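Local coordinates for protein type VI secretion system component (Escherichia coli O6, PDB 2P5Z) that is a component of the type VI secretion system, resembling phage T4 tail proteins gp27 and gp5, and probably forms part of the puncturing device of that machine, at residues S176-W185 against Y373-P381. Residues are numbered along the deposited sequence; the frame is centred on the assembly and turned at random. Where two conformers were deposited one is given.
Sequences SRLLSEVGIW and YRPALIPRP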
loop_
_atom_site.group_PDB
_atom_site.type_symbol
_atom_site.label_atom_id
_atom_site.label_comp_id
_atom_site.label_asym_id
_atom_site.label_seq_id
_atom_site.Cartn_x
_atom_site.Cartn_y
_atom_site.Cartn_z
ATOM N N SER A 176 -12.085 3.088 -16.291
ATOM C CA SER A 176 -11.655 4.334 -15.665
ATOM C C SER A 176 -10.250 4.694 -16.111
ATOM O O SER A 176 -9.982 5.863 -16.408
ATOM C CB SER A 176 -11.729 4.238 -14.144
ATOM O OG SER A 176 -13.010 3.795 -13.718
ATOM N N ARG A 177 -9.375 3.685 -16.199
ATOM C CA ARG A 177 -8.024 3.876 -16.732
ATOM C C ARG A 177 -8.034 4.429 -18.161
ATOM O O ARG A 177 -7.343 5.417 -18.448
ATOM C CB ARG A 177 -7.225 2.582 -16.683
ATOM C CG ARG A 177 -5.824 2.744 -17.235
ATOM C CD ARG A 177 -4.895 1.560 -16.936
ATOM N NE ARG A 177 -5.311 0.292 -17.541
ATOM C CZ ARG A 177 -5.194 -0.021 -18.839
ATOM N NH1 ARG A 177 -4.687 0.848 -19.717
ATOM N NH2 ARG A 177 -5.599 -1.215 -19.260
ATOM N N LEU A 178 -8.851 3.830 -19.034
ATOM C CA LEU A 178 -8.921 4.279 -20.426
ATOM C C LEU A 178 -9.415 5.704 -20.540
ATOM O O LEU A 178 -8.828 6.503 -21.281
ATOM C CB LEU A 178 -9.816 3.377 -21.291
ATOM C CG LEU A 178 -9.524 1.905 -21.627
ATOM C CD1 LEU A 178 -10.430 1.486 -22.744
ATOM C CD2 LEU A 178 -8.080 1.632 -21.994
ATOM N N LEU A 179 -10.490 6.022 -19.814
ATOM C CA LEU A 179 -11.020 7.384 -19.804
ATOM C C LEU A 179 -10.018 8.382 -19.225
ATOM O O LEU A 179 -9.860 9.485 -19.751
ATOM C CB LEU A 179 -12.307 7.444 -19.020
ATOM C CG LEU A 179 -13.468 6.597 -19.539
ATOM C CD1 LEU A 179 -14.564 6.628 -18.496
ATOM C CD2 LEU A 179 -13.982 7.093 -20.884
ATOM N N SER A 180 -9.304 7.988 -18.173
ATOM C CA SER A 180 -8.409 8.945 -17.524
ATOM C C SER A 180 -7.148 9.240 -18.329
ATOM O O SER A 180 -6.669 10.385 -18.318
ATOM C CB SER A 180 -8.031 8.511 -16.112
ATOM O OG SER A 180 -7.021 7.527 -16.154
ATOM N N GLU A 181 -6.626 8.215 -19.016
ATOM C CA GLU A 181 -5.407 8.336 -19.824
ATOM C C GLU A 181 -5.608 9.345 -20.945
ATOM O O GLU A 181 -4.675 10.011 -21.372
ATOM C CB GLU A 181 -4.983 6.971 -20.381
ATOM C CG GLU A 181 -3.946 6.232 -19.530
ATOM C CD GLU A 181 -3.986 4.712 -19.678
ATOM O OE1 GLU A 181 -4.792 4.195 -20.465
ATOM O OE2 GLU A 181 -3.218 4.023 -18.975
ATOM N N VAL A 182 -6.857 9.490 -21.363
ATOM C CA VAL A 182 -7.240 10.361 -22.452
ATOM C C VAL A 182 -8.004 11.584 -21.892
ATOM O O VAL A 182 -8.352 12.524 -22.617
ATOM C CB VAL A 182 -8.052 9.493 -23.437
ATOM C CG1 VAL A 182 -9.496 9.902 -23.521
ATOM C CG2 VAL A 182 -7.360 9.383 -24.784
ATOM N N GLY A 183 -8.236 11.572 -20.575
ATOM C CA GLY A 183 -8.773 12.734 -19.877
ATOM C C GLY A 183 -10.267 12.963 -20.014
ATOM O O GLY A 183 -10.730 14.101 -19.912
ATOM N N ILE A 184 -11.020 11.896 -20.264
ATOM C CA ILE A 184 -12.479 11.973 -20.287
ATOM C C ILE A 184 -12.950 11.782 -18.851
ATOM O O ILE A 184 -12.368 11.010 -18.085
ATOM C CB ILE A 184 -13.117 10.885 -21.221
ATOM C CG1 ILE A 184 -12.852 11.202 -22.690
ATOM C CG2 ILE A 184 -14.641 10.779 -21.054
ATOM C CD1 ILE A 184 -13.229 10.056 -23.628
ATOM N N TRP A 185 -13.992 12.507 -18.476
ATOM C CA TRP A 185 -14.535 12.375 -17.142
ATOM C C TRP A 185 -16.026 12.146 -17.157
ATOM O O TRP A 185 -16.702 12.413 -18.153
ATOM C CB TRP A 185 -14.194 13.589 -16.283
ATOM C CG TRP A 185 -14.589 14.906 -16.844
ATOM C CD1 TRP A 185 -13.854 15.687 -17.689
ATOM C CD2 TRP A 185 -15.784 15.633 -16.563
ATOM N NE1 TRP A 185 -14.531 16.852 -17.972
ATOM C CE2 TRP A 185 -15.720 16.844 -17.293
ATOM C CE3 TRP A 185 -16.912 15.377 -15.782
ATOM C CZ2 TRP A 185 -16.737 17.803 -17.255
ATOM C CZ3 TRP A 185 -17.934 16.340 -15.744
ATOM C CH2 TRP A 185 -17.835 17.533 -16.477
ATOM N N TYR A 373 -11.351 20.125 -15.984
ATOM C CA TYR A 373 -11.220 19.032 -15.018
ATOM C C TYR A 373 -10.623 17.811 -15.701
ATOM O O TYR A 373 -10.944 17.534 -16.853
ATOM C CB TYR A 373 -12.561 18.668 -14.348
ATOM C CG TYR A 373 -12.458 17.421 -13.487
ATOM C CD1 TYR A 373 -11.872 17.459 -12.224
ATOM C CD2 TYR A 373 -12.899 16.188 -13.964
ATOM C CE1 TYR A 373 -11.751 16.297 -11.455
ATOM C CE2 TYR A 373 -12.776 15.042 -13.214
ATOM C CZ TYR A 373 -12.208 15.094 -11.969
ATOM O OH TYR A 373 -12.111 13.917 -11.259
ATOM N N ARG A 374 -9.743 17.107 -14.989
ATOM C CA ARG A 374 -9.128 15.875 -15.454
ATOM C C ARG A 374 -8.986 14.951 -14.250
ATOM O O ARG A 374 -8.500 15.380 -13.205
ATOM C CB ARG A 374 -7.722 16.128 -16.033
ATOM C CG ARG A 374 -7.631 17.047 -17.250
ATOM C CD ARG A 374 -8.311 16.486 -18.500
ATOM N NE ARG A 374 -8.610 17.568 -19.438
ATOM C CZ ARG A 374 -9.587 17.537 -20.340
ATOM N NH1 ARG A 374 -10.398 16.470 -20.435
ATOM N NH2 ARG A 374 -9.771 18.588 -21.141
ATOM N N PRO A 375 -9.396 13.679 -14.383
ATOM C CA PRO A 375 -9.306 12.734 -13.277
ATOM C C PRO A 375 -7.894 12.244 -13.050
ATOM O O PRO A 375 -7.034 12.409 -13.913
ATOM C CB PRO A 375 -10.184 11.556 -13.737
ATOM C CG PRO A 375 -10.850 12.002 -14.985
ATOM C CD PRO A 375 -10.015 13.072 -15.569
ATOM N N ALA A 376 -7.668 11.635 -11.893
ATOM C CA ALA A 376 -6.405 10.995 -11.611
ATOM C C ALA A 376 -6.158 9.831 -12.583
ATOM O O ALA A 376 -7.070 9.082 -12.955
ATOM C CB ALA A 376 -6.353 10.511 -10.144
ATOM N N LEU A 377 -4.903 9.725 -12.991
ATOM C CA LEU A 377 -4.407 8.730 -13.904
ATOM C C LEU A 377 -4.354 7.391 -13.164
ATOM O O LEU A 377 -3.636 7.273 -12.179
ATOM C CB LEU A 377 -3.007 9.190 -14.290
ATOM C CG LEU A 377 -2.202 8.828 -15.531
ATOM C CD1 LEU A 377 -1.399 7.555 -15.275
ATOM C CD2 LEU A 377 -3.098 8.723 -16.750
ATOM N N ILE A 378 -5.131 6.402 -13.612
ATOM C CA ILE A 378 -5.047 5.051 -13.060
ATOM C C ILE A 378 -3.886 4.335 -13.749
ATOM O O ILE A 378 -3.850 4.247 -14.978
ATOM C CB ILE A 378 -6.371 4.259 -13.264
ATOM C CG1 ILE A 378 -7.478 4.801 -12.365
ATOM C CG2 ILE A 378 -6.224 2.797 -12.918
ATOM C CD1 ILE A 378 -8.429 5.679 -13.069
ATOM N N PRO A 379 -2.920 3.835 -12.965
ATOM C CA PRO A 379 -1.720 3.188 -13.511
ATOM C C PRO A 379 -2.025 1.969 -14.375
ATOM O O PRO A 379 -2.999 1.248 -14.125
ATOM C CB PRO A 379 -0.953 2.746 -12.254
ATOM C CG PRO A 379 -1.970 2.730 -11.159
ATOM C CD PRO A 379 -2.925 3.839 -11.494
ATOM N N ARG A 380 -1.191 1.755 -15.392
ATOM C CA ARG A 380 -1.320 0.611 -16.289
ATOM C C ARG A 380 -0.923 -0.670 -15.578
ATOM O O ARG A 380 -0.071 -0.645 -14.702
ATOM C CB ARG A 380 -0.447 0.828 -17.520
ATOM C CG ARG A 380 -1.256 1.226 -18.714
ATOM C CD ARG A 380 -0.438 1.806 -19.842
ATOM N NE ARG A 380 -1.353 2.305 -20.858
ATOM C CZ ARG A 380 -1.822 1.570 -21.866
ATOM N NH1 ARG A 380 -1.444 0.308 -22.017
ATOM N NH2 ARG A 380 -2.670 2.099 -22.736
ATOM N N PRO A 381 -1.554 -1.793 -15.929
ATOM C CA PRO A 381 -1.069 -3.033 -15.334
ATOM C C PRO A 381 0.347 -3.379 -15.844
ATOM O O PRO A 381 0.720 -3.037 -16.985
ATOM C CB PRO A 381 -2.101 -4.075 -15.776
ATOM C CG PRO A 381 -2.777 -3.496 -16.944
ATOM C CD PRO A 381 -2.697 -2.006 -16.834
HETATM O O HOH W 1 -6.641 12.779 -16.550
#
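W185 and Y373 meet edge to face at the buried end of this contact. The edge of the Y373 ring stands on one face of the indole, off toward its rim, with planes at 90° and CD2 3.6 Å from W185 CG. P375 packs beside the pair, its CG 3.9 Å from W185 CB. R374 bends at chi2 (-65°) and brings NH1 toward G183 O; the hydrogen bond modelled there is too short and is doubtful. R374 NE forms a salt bridge with E304 of helix 298-308, and NH1 also bonds D203 O.

Helix 171-182 stops here in a Schellman motif. G183 is its C-prime residue, with positive phi, and I184 N bonds back to L179 O. The 373-381 segment, without regular structure, runs alongside the end of the helix in the opposite direction. It leads from strand 359-366 to strand 387-391, in a five-stranded antiparallel sheet that is probably the OB domain.

S180 holds the middle. Its CB packs 3.3 Å from A376 O. Its OG gives a hydrogen bond to R177 O, which also accepts from E181 N on the same face of its plane. The OG also takes a long, weak bond from I378 N. A water joins S180 O to P375 O. I378 CD1 lies 3.7 Å from S176 C.

The other end is looser, and L377 and P379 there are exposed. E181 bridges two arginines, OE2 to R380 NE and OE1 to R177 NH1. Both salt bridges are weak as hydrogen bonds and doubtful, since E181 has a second conformer. R177 NH1 lies over the face of the R380 guanidinium, a like-charge approach. P381 CD sits over one face of the R177 guanidinium, toward its rim. Further acids share the charge: E169 pairs with R177, and D462 with R380.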